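Local coordinates for FERM, RhoGEF and pleckstrin domain-containing protein 2 (Mus musculus, PDB 4GYV), which acts as a guanine nucleotide exchange factor that activates the small GTPase RAC1, here represented by its catalytic DH domain, at residues Leu157-Cys168 against Cys181-Thr192. Numbering follows the deposited sequence.
Sequences LVHYRLLLSRLC and CHEALKAITEVT
L157 meets V191 at about a right angle, its CD1 4.0 Å from V191 CG1; L157 also packs on L102 of helix 92-102, while V191 lies on T106 of helix 106-110, and branched aliphatic side chains suit this buried end. Y160 offers I188 little more than its CB; its ring leads away to F65, and the buried hydroxyl is satisfied by E19 and H62. I188 is the knob here, set among L157, Y160, R161 and L164; with CG1 anti to the backbone N (chi1 -177°), its ethyl arm reaches the other helix and brings CD1 to 3.7 Å from L157 O. R161 suits the partly exposed border: its aliphatic CG passes T189 OG1, and the chain then bends at chi2 and chi3 to bring the guanidinium edge to T192, where a nearly straight but weak hydrogen bond runs from NE to OG1 (3.5 Å). L164 is the reciprocal knob, its forked apolar end entering the hole formed by C181, A184, L185 and I188, with CD1 toward I188 CG2 and CD2 3.8 Å from A184 CB, a methyl small enough to admit it. S165, at the partly exposed border, gives its hydroxyl to R161 O in its own helix, and that same OG rests against L185 CD1; a small side chain lets the leucine methyl come close. L167 reaches C181 SG with CD1, while C168 lays its own SG over one face of the H182 ring, 3.9 Å from the centroid, close beside C181 O. The segment axes approach to 9.2 Å at 154°, a nearly antiparallel pair whose reciprocal knobs-into-holes packing joins helices 152-170 and 178-194 within the elongated all-helical bundle characteristic of DH (RhoGEF) domains.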
loop_
_atom_site.group_PDB
_atom_site.type_symbol
_atom_site.label_atom_id
_atom_site.label_comp_id
_atom_site.label_asym_id
_atom_site.label_seq_id
_atom_site.Cartn_x
_atom_site.Cartn_y
_atom_site.Cartn_z
ATOM N N LEU A 157 -13.010 18.746 2.165
ATOM C CA LEU A 157 -13.589 19.751 1.293
ATOM C C LEU A 157 -12.900 21.102 1.483
ATOM O O LEU A 157 -12.679 21.830 0.530
ATOM C CB LEU A 157 -15.091 19.864 1.514
ATOM C CG LEU A 157 -15.808 18.529 1.354
ATOM C CD1 LEU A 157 -17.276 18.770 1.450
ATOM C CD2 LEU A 157 -15.492 17.891 0.025
ATOM N N VAL A 158 -12.543 21.415 2.718
ATOM C CA VAL A 158 -11.845 22.650 3.021
ATOM C C VAL A 158 -10.485 22.637 2.357
ATOM O O VAL A 158 -10.068 23.616 1.746
ATOM C CB VAL A 158 -11.657 22.791 4.526
ATOM C CG1 VAL A 158 -10.644 23.873 4.839
ATOM C CG2 VAL A 158 -12.981 23.082 5.173
ATOM N N HIS A 159 -9.800 21.511 2.483
ATOM C CA HIS A 159 -8.539 21.293 1.804
ATOM C C HIS A 159 -8.651 21.554 0.311
ATOM O O HIS A 159 -7.777 22.196 -0.252
ATOM C CB HIS A 159 -8.042 19.871 2.050
ATOM C CG HIS A 159 -6.553 19.733 1.953
ATOM N ND1 HIS A 159 -5.883 18.582 2.300
ATOM C CD2 HIS A 159 -5.605 20.604 1.540
ATOM C CE1 HIS A 159 -4.586 18.754 2.115
ATOM N NE2 HIS A 159 -4.390 19.976 1.660
ATOM N N TYR A 160 -9.719 21.061 -0.325
ATOM C CA TYR A 160 -9.951 21.317 -1.750
ATOM C C TYR A 160 -9.988 22.822 -2.042
ATOM O O TYR A 160 -9.366 23.292 -3.003
ATOM C CB TYR A 160 -11.256 20.687 -2.243
ATOM C CG TYR A 160 -11.256 19.171 -2.402
ATOM C CD1 TYR A 160 -10.070 18.425 -2.387
ATOM C CD2 TYR A 160 -12.456 18.479 -2.573
ATOM C CE1 TYR A 160 -10.091 17.025 -2.533
ATOM C CE2 TYR A 160 -12.484 17.093 -2.723
ATOM C CZ TYR A 160 -11.306 16.378 -2.703
ATOM O OH TYR A 160 -11.366 15.014 -2.848
ATOM N N ARG A 161 -10.714 23.578 -1.217
ATOM C CA ARG A 161 -10.851 25.016 -1.434
ATOM C C ARG A 161 -9.468 25.646 -1.367
ATOM O O ARG A 161 -9.167 26.587 -2.091
ATOM C CB ARG A 161 -11.782 25.660 -0.398
ATOM C CG ARG A 161 -12.225 27.107 -0.720
ATOM C CD ARG A 161 -12.217 28.040 0.506
ATOM N NE ARG A 161 -13.115 27.621 1.595
ATOM C CZ ARG A 161 -12.737 27.446 2.867
ATOM N NH1 ARG A 161 -11.469 27.644 3.223
ATOM N NH2 ARG A 161 -13.619 27.067 3.791
ATOM N N LEU A 162 -8.625 25.102 -0.503
ATOM C CA LEU A 162 -7.300 25.640 -0.273
ATOM C C LEU A 162 -6.435 25.423 -1.486
ATOM O O LEU A 162 -5.784 26.352 -1.972
ATOM C CB LEU A 162 -6.667 24.909 0.894
ATOM C CG LEU A 162 -6.526 25.705 2.167
ATOM C CD1 LEU A 162 -5.352 26.645 1.934
ATOM C CD2 LEU A 162 -7.862 26.445 2.468
ATOM N N LEU A 163 -6.433 24.170 -1.947
ATOM C CA LEU A 163 -5.663 23.720 -3.098
ATOM C C LEU A 163 -6.060 24.450 -4.379
ATOM O O LEU A 163 -5.204 24.922 -5.115
ATOM C CB LEU A 163 -5.804 22.204 -3.254
ATOM C CG LEU A 163 -5.111 21.364 -2.169
ATOM C CD1 LEU A 163 -5.831 20.047 -1.939
ATOM C CD2 LEU A 163 -3.628 21.119 -2.480
ATOM N N LEU A 164 -7.354 24.553 -4.643
ATOM C CA LEU A 164 -7.810 25.331 -5.784
ATOM C C LEU A 164 -7.416 26.806 -5.676
ATOM O O LEU A 164 -7.127 27.466 -6.673
ATOM C CB LEU A 164 -9.310 25.154 -5.972
ATOM C CG LEU A 164 -9.519 23.858 -6.750
ATOM C CD1 LEU A 164 -10.870 23.214 -6.490
ATOM C CD2 LEU A 164 -9.347 24.173 -8.227
ATOM N N SER A 165 -7.369 27.320 -4.461
ATOM C CA SER A 165 -6.926 28.688 -4.276
ATOM C C SER A 165 -5.506 28.875 -4.748
ATOM O O SER A 165 -5.175 29.896 -5.339
ATOM C CB SER A 165 -7.026 29.089 -2.819
ATOM O OG SER A 165 -8.384 29.261 -2.479
ATOM N N ARG A 166 -4.663 27.889 -4.489
ATOM C CA ARG A 166 -3.260 28.025 -4.818
ATOM C C ARG A 166 -3.069 27.978 -6.324
ATOM O O ARG A 166 -2.274 28.748 -6.889
ATOM C CB ARG A 166 -2.469 26.918 -4.164
ATOM C CG ARG A 166 -2.784 26.711 -2.706
ATOM C CD ARG A 166 -1.508 26.610 -1.884
ATOM N NE ARG A 166 -0.549 25.676 -2.466
ATOM C CZ ARG A 166 -0.573 24.366 -2.262
ATOM N NH1 ARG A 166 -1.512 23.823 -1.467
ATOM N NH2 ARG A 166 0.357 23.612 -2.840
ATOM N N LEU A 167 -3.797 27.063 -6.962
ATOM C CA LEU A 167 -3.788 26.936 -8.414
ATOM C C LEU A 167 -4.255 28.234 -9.043
ATOM O O LEU A 167 -3.617 28.746 -9.953
ATOM C CB LEU A 167 -4.691 25.789 -8.887
ATOM C CG LEU A 167 -4.115 24.376 -8.920
ATOM C CD1 LEU A 167 -5.176 23.377 -9.342
ATOM C CD2 LEU A 167 -2.934 24.322 -9.865
ATOM N N CYS A 168 -5.377 28.764 -8.561
ATOM C CA CYS A 168 -5.932 29.969 -9.145
ATOM C C CYS A 168 -4.954 31.102 -8.986
ATOM O O CYS A 168 -4.708 31.863 -9.920
ATOM C CB CYS A 168 -7.271 30.307 -8.516
ATOM S SG CYS A 168 -8.604 29.268 -9.119
ATOM N N CYS A 181 -9.997 26.257 -13.555
ATOM C CA CYS A 181 -9.636 26.234 -12.144
ATOM C C CYS A 181 -10.448 27.243 -11.373
ATOM O O CYS A 181 -10.887 26.976 -10.254
ATOM C CB CYS A 181 -8.151 26.498 -11.951
ATOM S SG CYS A 181 -7.139 25.045 -12.273
ATOM N N HIS A 182 -10.651 28.405 -11.979
ATOM C CA HIS A 182 -11.454 29.437 -11.350
ATOM C C HIS A 182 -12.884 28.957 -11.205
ATOM O O HIS A 182 -13.511 29.153 -10.163
ATOM C CB HIS A 182 -11.369 30.759 -12.120
ATOM C CG HIS A 182 -10.227 31.630 -11.686
ATOM N ND1 HIS A 182 -10.397 32.728 -10.868
ATOM C CD2 HIS A 182 -8.896 31.552 -11.934
ATOM C CE1 HIS A 182 -9.222 33.293 -10.639
ATOM N NE2 HIS A 182 -8.296 32.598 -11.274
ATOM N N GLU A 183 -13.386 28.303 -12.241
ATOM C CA GLU A 183 -14.724 27.738 -12.193
ATOM C C GLU A 183 -14.847 26.730 -11.054
ATOM O O GLU A 183 -15.787 26.780 -10.263
ATOM C CB GLU A 183 -15.086 27.104 -13.538
ATOM C CG GLU A 183 -15.907 27.999 -14.425
ATOM C CD GLU A 183 -17.083 28.584 -13.675
ATOM O OE1 GLU A 183 -17.285 29.821 -13.745
ATOM O OE2 GLU A 183 -17.799 27.805 -13.003
ATOM N N ALA A 184 -13.873 25.832 -10.968
ATOM C CA ALA A 184 -13.838 24.810 -9.931
ATOM C C ALA A 184 -13.773 25.418 -8.527
ATOM O O ALA A 184 -14.431 24.942 -7.601
ATOM C CB ALA A 184 -12.654 23.881 -10.158
ATOM N N LEU A 185 -12.970 26.464 -8.370
ATOM C CA LEU A 185 -12.853 27.103 -7.077
ATOM C C LEU A 185 -14.189 27.692 -6.657
ATOM O O LEU A 185 -14.564 27.661 -5.475
ATOM C CB LEU A 185 -11.809 28.198 -7.119
ATOM C CG LEU A 185 -11.697 29.005 -5.827
ATOM C CD1 LEU A 185 -11.423 28.115 -4.644
ATOM C CD2 LEU A 185 -10.607 30.025 -5.967
ATOM N N LYS A 186 -14.904 28.235 -7.635
ATOM C CA LYS A 186 -16.209 28.813 -7.375
ATOM C C LYS A 186 -17.128 27.703 -6.877
ATOM O O LYS A 186 -17.857 27.881 -5.916
ATOM C CB LYS A 186 -16.750 29.484 -8.639
ATOM C CG LYS A 186 -18.104 30.160 -8.486
ATOM C CD LYS A 186 -18.586 30.696 -9.842
ATOM C CE LYS A 186 -20.054 31.123 -9.832
ATOM N NZ LYS A 186 -20.466 31.754 -11.131
ATOM N N ALA A 187 -17.037 26.537 -7.505
ATOM C CA ALA A 187 -17.869 25.398 -7.145
ATOM C C ALA A 187 -17.632 24.891 -5.718
ATOM O O ALA A 187 -18.571 24.736 -4.940
ATOM C CB ALA A 187 -17.642 24.281 -8.126
ATOM N N ILE A 188 -16.375 24.605 -5.398
ATOM C CA ILE A 188 -16.008 24.121 -4.081
ATOM C C ILE A 188 -16.292 25.185 -3.016
ATOM O O ILE A 188 -16.667 24.873 -1.889
ATOM C CB ILE A 188 -14.523 23.700 -4.034
ATOM C CG1 ILE A 188 -14.177 23.133 -2.663
ATOM C CG2 ILE A 188 -13.596 24.877 -4.337
ATOM C CD1 ILE A 188 -15.106 22.039 -2.224
ATOM N N THR A 189 -16.126 26.447 -3.372
ATOM C CA THR A 189 -16.450 27.506 -2.435
ATOM C C THR A 189 -17.947 27.517 -2.121
ATOM O O THR A 189 -18.343 27.690 -0.956
ATOM C CB THR A 189 -15.992 28.860 -2.952
ATOM O OG1 THR A 189 -14.563 28.855 -3.049
ATOM C CG2 THR A 189 -16.403 29.929 -2.014
ATOM N N GLU A 190 -18.772 27.313 -3.150
ATOM C CA GLU A 190 -20.211 27.161 -2.948
ATOM C C GLU A 190 -20.491 26.046 -1.954
ATOM O O GLU A 190 -21.301 26.205 -1.051
ATOM C CB GLU A 190 -20.939 26.889 -4.262
ATOM C CG GLU A 190 -20.852 28.042 -5.235
ATOM C CD GLU A 190 -21.731 27.866 -6.456
ATOM O OE1 GLU A 190 -22.422 26.824 -6.523
ATOM O OE2 GLU A 190 -21.726 28.772 -7.332
ATOM N N VAL A 191 -19.809 24.918 -2.116
ATOM C CA VAL A 191 -20.034 23.773 -1.253
ATOM C C VAL A 191 -19.629 24.068 0.187
ATOM O O VAL A 191 -20.406 23.849 1.112
ATOM C CB VAL A 191 -19.283 22.543 -1.753
ATOM C CG1 VAL A 191 -19.391 21.413 -0.737
ATOM C CG2 VAL A 191 -19.851 22.109 -3.076
ATOM N N THR A 192 -18.414 24.565 0.378
ATOM C CA THR A 192 -17.957 24.865 1.720
ATOM C C THR A 192 -18.859 25.918 2.373
ATOM O O THR A 192 -19.199 25.808 3.543
ATOM C CB THR A 192 -16.494 25.316 1.737
ATOM O OG1 THR A 192 -16.337 26.463 0.904
ATOM C CG2 THR A 192 -15.605 24.229 1.216
#